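Local coordinates for glycerophosphodiester phosphodiesterase (Thermotoga maritima, PDB 1O1Z), which belongs to the glycerophosphoryl diester phosphodiesterase family and folds as a TIM-type barrel of mostly parallel strands surrounded by helices, at residues S132-D137 against F202-N207; L138-F143 against V164-K169. All blocks are in the same frame, centred on the assembly; numbering follows the deposited sequence. Where two conformers were deposited one is given.

Interaction 1 (S132-D137 against F202-N207); sequences SSFDLD and FVWTLN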
# COMPACT_ATOMS: atom_id res chain seq x y z
N SER A 132 -5.62 2.18 -1.11
CA SER A 132 -6.03 0.81 -0.98
C SER A 132 -6.55 0.56 0.42
O SER A 132 -6.34 1.34 1.36
CB SER A 132 -4.89 -0.15 -1.31
OG SER A 132 -3.76 0.08 -0.47
N SER A 133 -7.29 -0.53 0.54
CA SER A 133 -7.88 -0.93 1.81
C SER A 133 -8.44 -2.33 1.68
O SER A 133 -8.86 -2.76 0.59
CB SER A 133 -9.00 0.03 2.23
OG SER A 133 -9.54 -0.32 3.51
N PHE A 134 -8.49 -3.05 2.80
CA PHE A 134 -9.25 -4.29 2.85
C PHE A 134 -10.78 -4.03 3.00
O PHE A 134 -11.59 -4.93 2.85
CB PHE A 134 -8.75 -5.16 4.04
CG PHE A 134 -7.38 -5.76 3.84
CD1 PHE A 134 -7.24 -6.94 3.12
CD2 PHE A 134 -6.25 -5.14 4.32
CE1 PHE A 134 -5.97 -7.51 2.94
CE2 PHE A 134 -4.99 -5.69 4.11
CZ PHE A 134 -4.87 -6.88 3.41
N ASP A 135 -11.13 -2.76 3.29
CA ASP A 135 -12.52 -2.30 3.40
C ASP A 135 -13.01 -1.88 2.02
O ASP A 135 -12.89 -0.72 1.61
CB ASP A 135 -12.54 -1.15 4.40
CG ASP A 135 -13.91 -0.72 4.82
OD1 ASP A 135 -14.92 -1.03 4.14
OD2 ASP A 135 -14.04 -0.01 5.88
N LEU A 136 -13.51 -2.85 1.28
CA LEU A 136 -13.82 -2.62 -0.12
C LEU A 136 -14.99 -1.64 -0.26
O LEU A 136 -15.01 -0.82 -1.17
CB LEU A 136 -14.10 -3.94 -0.83
CG LEU A 136 -13.00 -4.99 -0.64
CD1 LEU A 136 -13.35 -6.17 -1.55
CD2 LEU A 136 -11.62 -4.47 -0.92
N ASP A 137 -15.96 -1.72 0.64
CA ASP A 137 -17.10 -0.79 0.60
C ASP A 137 -16.64 0.64 0.78
O ASP A 137 -17.17 1.55 0.17
CB ASP A 137 -18.15 -1.09 1.65
CG ASP A 137 -18.86 -2.41 1.46
OD1 ASP A 137 -18.70 -3.11 0.43
OD2 ASP A 137 -19.66 -2.81 2.35
N PHE A 202 -1.23 -5.88 -8.53
CA PHE A 202 -0.09 -5.81 -7.63
C PHE A 202 -0.12 -7.04 -6.74
O PHE A 202 -1.20 -7.52 -6.35
CB PHE A 202 -0.15 -4.58 -6.70
CG PHE A 202 0.22 -3.28 -7.35
CD1 PHE A 202 -0.73 -2.54 -8.02
CD2 PHE A 202 1.53 -2.78 -7.24
CE1 PHE A 202 -0.40 -1.34 -8.63
CE2 PHE A 202 1.85 -1.57 -7.86
CZ PHE A 202 0.87 -0.85 -8.54
N VAL A 203 1.05 -7.57 -6.43
CA VAL A 203 1.16 -8.64 -5.44
C VAL A 203 1.91 -8.19 -4.21
O VAL A 203 2.78 -7.36 -4.29
CB VAL A 203 1.78 -9.92 -6.03
CG1 VAL A 203 0.90 -10.43 -7.14
CG2 VAL A 203 3.19 -9.71 -6.50
N TRP A 204 1.54 -8.73 -3.05
CA TRP A 204 2.17 -8.38 -1.78
C TRP A 204 2.21 -9.59 -0.85
O TRP A 204 1.50 -10.56 -1.06
CB TRP A 204 1.38 -7.28 -1.08
CG TRP A 204 -0.07 -7.68 -0.78
CD1 TRP A 204 -1.12 -7.58 -1.63
CD2 TRP A 204 -0.59 -8.30 0.41
NE1 TRP A 204 -2.26 -8.07 -1.05
CE2 TRP A 204 -1.97 -8.51 0.21
CE3 TRP A 204 -0.03 -8.68 1.64
CZ2 TRP A 204 -2.80 -9.09 1.18
CZ3 TRP A 204 -0.85 -9.26 2.60
CH2 TRP A 204 -2.23 -9.46 2.36
N THR A 205 3.05 -9.57 0.19
CA THR A 205 4.26 -8.78 0.30
C THR A 205 5.36 -9.75 -0.05
O THR A 205 5.64 -10.70 0.69
CB THR A 205 4.45 -8.30 1.74
OG1 THR A 205 3.47 -7.30 2.04
CG2 THR A 205 5.81 -7.61 1.89
N LEU A 206 5.93 -9.55 -1.23
CA LEU A 206 6.74 -10.59 -1.84
C LEU A 206 8.21 -10.28 -1.68
O LEU A 206 8.69 -9.25 -2.17
CB LEU A 206 6.34 -10.73 -3.31
CG LEU A 206 7.07 -11.82 -4.07
CD1 LEU A 206 6.95 -13.18 -3.39
CD2 LEU A 206 6.58 -11.86 -5.48
N ASN A 207 8.93 -11.16 -0.99
CA ASN A 207 10.36 -11.01 -0.79
C ASN A 207 11.18 -12.13 -1.43
O ASN A 207 12.40 -12.10 -1.39
CB ASN A 207 10.65 -10.91 0.71
CG ASN A 207 10.07 -9.67 1.33
OD1 ASN A 207 9.99 -8.63 0.69
ND2 ASN A 207 9.66 -9.77 2.60

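Interaction 2 (L138-F143 against V164-K169); sequences LLDEKF and VERVEK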
# COMPACT_ATOMS: atom_id res chain seq x y z
N LEU A 138 -15.68 0.87 1.66
CA LEU A 138 -15.17 2.22 1.90
C LEU A 138 -14.64 2.82 0.60
O LEU A 138 -14.93 3.98 0.27
CB LEU A 138 -14.07 2.20 2.96
CG LEU A 138 -13.26 3.49 3.11
CD1 LEU A 138 -14.17 4.60 3.61
CD2 LEU A 138 -12.08 3.24 4.03
N LEU A 139 -13.89 2.02 -0.14
CA LEU A 139 -13.30 2.50 -1.39
C LEU A 139 -14.40 2.83 -2.38
O LEU A 139 -14.41 3.89 -3.00
CB LEU A 139 -12.33 1.48 -1.97
CG LEU A 139 -11.11 1.21 -1.08
CD1 LEU A 139 -10.31 0.01 -1.62
CD2 LEU A 139 -10.24 2.44 -0.94
N ASP A 140 -15.35 1.91 -2.53
CA ASP A 140 -16.43 2.12 -3.50
C ASP A 140 -17.32 3.30 -3.15
O ASP A 140 -17.88 3.94 -4.05
CB ASP A 140 -17.30 0.89 -3.64
CG ASP A 140 -16.58 -0.31 -4.21
OD1 ASP A 140 -15.58 -0.17 -4.93
OD2 ASP A 140 -17.07 -1.45 -4.04
N GLU A 141 -17.50 3.57 -1.84
CA GLU A 141 -18.36 4.65 -1.40
C GLU A 141 -17.70 6.02 -1.42
O GLU A 141 -18.36 7.02 -1.73
CB GLU A 141 -18.87 4.34 0.01
CG GLU A 141 -19.81 3.15 0.05
CD GLU A 141 -20.03 2.58 1.44
OE1 GLU A 141 -19.65 3.26 2.43
OE2 GLU A 141 -20.59 1.46 1.56
N LYS A 142 -16.43 6.09 -1.05
CA LYS A 142 -15.78 7.38 -0.80
C LYS A 142 -14.65 7.72 -1.75
O LYS A 142 -14.23 8.89 -1.80
CB LYS A 142 -15.25 7.45 0.64
CG LYS A 142 -16.36 7.52 1.67
CD LYS A 142 -15.85 7.82 3.07
CE LYS A 142 -15.53 9.27 3.27
NZ LYS A 142 -16.75 10.06 3.65
N PHE A 143 -14.15 6.74 -2.50
CA PHE A 143 -12.93 6.96 -3.32
C PHE A 143 -13.20 6.97 -4.82
O PHE A 143 -12.28 6.91 -5.62
CB PHE A 143 -11.86 5.95 -2.90
CG PHE A 143 -11.24 6.26 -1.56
CD1 PHE A 143 -11.90 5.95 -0.38
CD2 PHE A 143 -10.02 6.90 -1.48
CE1 PHE A 143 -11.35 6.27 0.84
CE2 PHE A 143 -9.46 7.23 -0.24
CZ PHE A 143 -10.12 6.89 0.92
N VAL A 164 -15.84 -11.09 -8.81
CA VAL A 164 -15.83 -10.75 -10.22
C VAL A 164 -16.92 -9.72 -10.55
O VAL A 164 -16.68 -8.76 -11.27
CB VAL A 164 -15.97 -12.01 -11.09
CG1 VAL A 164 -16.19 -11.66 -12.57
CG2 VAL A 164 -14.75 -12.93 -10.90
N GLU A 165 -18.12 -9.91 -9.99
CA GLU A 165 -19.23 -8.99 -10.20
C GLU A 165 -18.86 -7.59 -9.69
O GLU A 165 -19.11 -6.60 -10.35
CB GLU A 165 -20.48 -9.51 -9.49
CG GLU A 165 -21.10 -10.75 -10.11
CD GLU A 165 -22.20 -11.37 -9.25
OE1 GLU A 165 -22.51 -10.83 -8.16
OE2 GLU A 165 -22.76 -12.41 -9.67
N ARG A 166 -18.24 -7.53 -8.51
CA ARG A 166 -17.86 -6.26 -7.91
C ARG A 166 -16.83 -5.51 -8.74
O ARG A 166 -16.93 -4.32 -8.95
CB ARG A 166 -17.29 -6.51 -6.53
CG ARG A 166 -17.04 -5.27 -5.75
CD ARG A 166 -16.50 -5.58 -4.36
NE ARG A 166 -16.73 -4.41 -3.58
CZ ARG A 166 -17.34 -4.34 -2.41
NH1 ARG A 166 -17.78 -5.39 -1.69
NH2 ARG A 166 -17.48 -3.15 -1.93
N VAL A 167 -15.82 -6.22 -9.20
CA VAL A 167 -14.75 -5.61 -9.96
C VAL A 167 -15.30 -5.08 -11.29
O VAL A 167 -14.96 -3.98 -11.71
CB VAL A 167 -13.59 -6.61 -10.17
CG1 VAL A 167 -12.55 -6.05 -11.14
CG2 VAL A 167 -12.95 -6.91 -8.85
N GLU A 168 -16.16 -5.85 -11.95
CA GLU A 168 -16.84 -5.38 -13.18
C GLU A 168 -17.68 -4.13 -12.96
O GLU A 168 -17.64 -3.17 -13.74
CB GLU A 168 -17.71 -6.51 -13.74
CG GLU A 168 -16.93 -7.68 -14.31
CD GLU A 168 -16.62 -7.52 -15.80
OE1 GLU A 168 -15.92 -8.40 -16.35
OE2 GLU A 168 -17.08 -6.54 -16.41
N LYS A 169 -18.42 -4.13 -11.85
CA LYS A 169 -19.36 -3.07 -11.56
C LYS A 169 -18.67 -1.77 -11.16
O LYS A 169 -19.10 -0.68 -11.52
CB LYS A 169 -20.33 -3.55 -10.45
CG LYS A 169 -21.11 -2.49 -9.79
CD LYS A 169 -22.16 -3.08 -8.87
CE LYS A 169 -23.22 -2.05 -8.62
NZ LYS A 169 -22.61 -0.86 -7.94

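Interaction 1 (S132-D137 against F202-N207)
F134 and W204 meet across the C-terminal ends of two barrel strands that run the same way but are not paired. Strand 129-133 ends just before F134, and strand 200-204 ends at W204. Strands 148-151 and 174-178 lie between them, so no backbone hydrogen bond joins the two segments. The CA atoms of F134 and W204 are 13.0 Å apart, and the two side chains bridge that distance from opposite directions. The peptide bond between W204 and T205 is cis.

The F134 ring comes edge-first. Its CZ lies 3.8 Å from W204 CZ2 and equally close to W204 CH2, which sits in the plane of the phenyl ring. The phenyl ring and the six-membered ring of W204 have planes at 83°, with centroids 5.8 Å apart. On the tryptophan side the approach is oblique. The CB of W204 points toward segment 132-137, and with CG between the backbone N and the carbonyl carbon (chi1 60°) the six-membered ring reaches F134. The indole NE1 is hydrogen-bonded to the carbonyl O of H176, which helps to fix the ring. Both aromatic side chains also touch L151.

The turn after strand 129-133 is fixed by polar groups. S133 OG accepts from D135 N at 2.9 Å, forming an ST turn. D135 is the N-cap of helix 136-142, and its OD1 takes the backbone N of L138. F134 O accepts from N156.

This is a small apolar contact in which the edge of the F134 ring meets CZ2 and CH2 of W204 obliquely. It implies dispersion contact rather than directional bonding, at the barrel end where TIM barrels generally carry their active sites.

Interaction 2 (L138-F143 against V164-K169)
D140 OD2 takes two hydrogen bonds from R166, and both belong to a salt bridge. R166 NH2 gives the shorter one, 2.7 Å to D140 OD2 with an N-H...O angle of 148°. R166 NE gives the other, 3.0 Å to the same D140 OD2 and more bent. The guanidinium is therefore used side-on, with both nitrogens turned to a single oxygen. NE meets OD2 nearly along the C-O axis, while NH2 comes from above the carboxylate plane. The two flat groups are 28° apart.

The arginine chain is extended from CG to NE. Its CG is anti to the backbone N (chi1 -172°). This carries the guanidinium toward helix 136-142; even the nearest CA atoms across the segments, those of D140 and R166, are 9.6 Å apart.

Each partner has further bonds. D140 OD1 is hydrogen-bonded to Y150 OH, so the carboxylate is held at both oxygens. R166 NH2 also forms a salt bridge with D137 OD1, one turn earlier on the same helix as D140. The arginine is shared by two carboxylates and probably helps to keep both ionised.

Helices 136-142 and 160-170 are successive helices on the outside of the barrel. Strand 148-151 comes between them in sequence, and its Y150 touches both L139 and R166. Beyond the pair, L138 and F143 pack on helix 116-123, while V164 and V167 pack on helix 185-196.

Neither contact lies in the core of the fold. Interaction 1 is centred about 6 Å from the centre of the chain, at one end of the barrel, and interaction 2 about 17 Å out, on the helical layer. Their centres are about 14 Å apart. Helix 136-142 starts within segment 132-137 and continues into 138-143, but only interaction 2 makes its contact from the helix; F134 lies in the loop before it. The chemistry differs with place. Two aromatic side chains meet without polar bonds at the strand ends, whereas opposite charges pair between the outer helices. The two are joined through segment 132-137, whose D137 is bound by the arginine of interaction 2, and not through the aromatic pair.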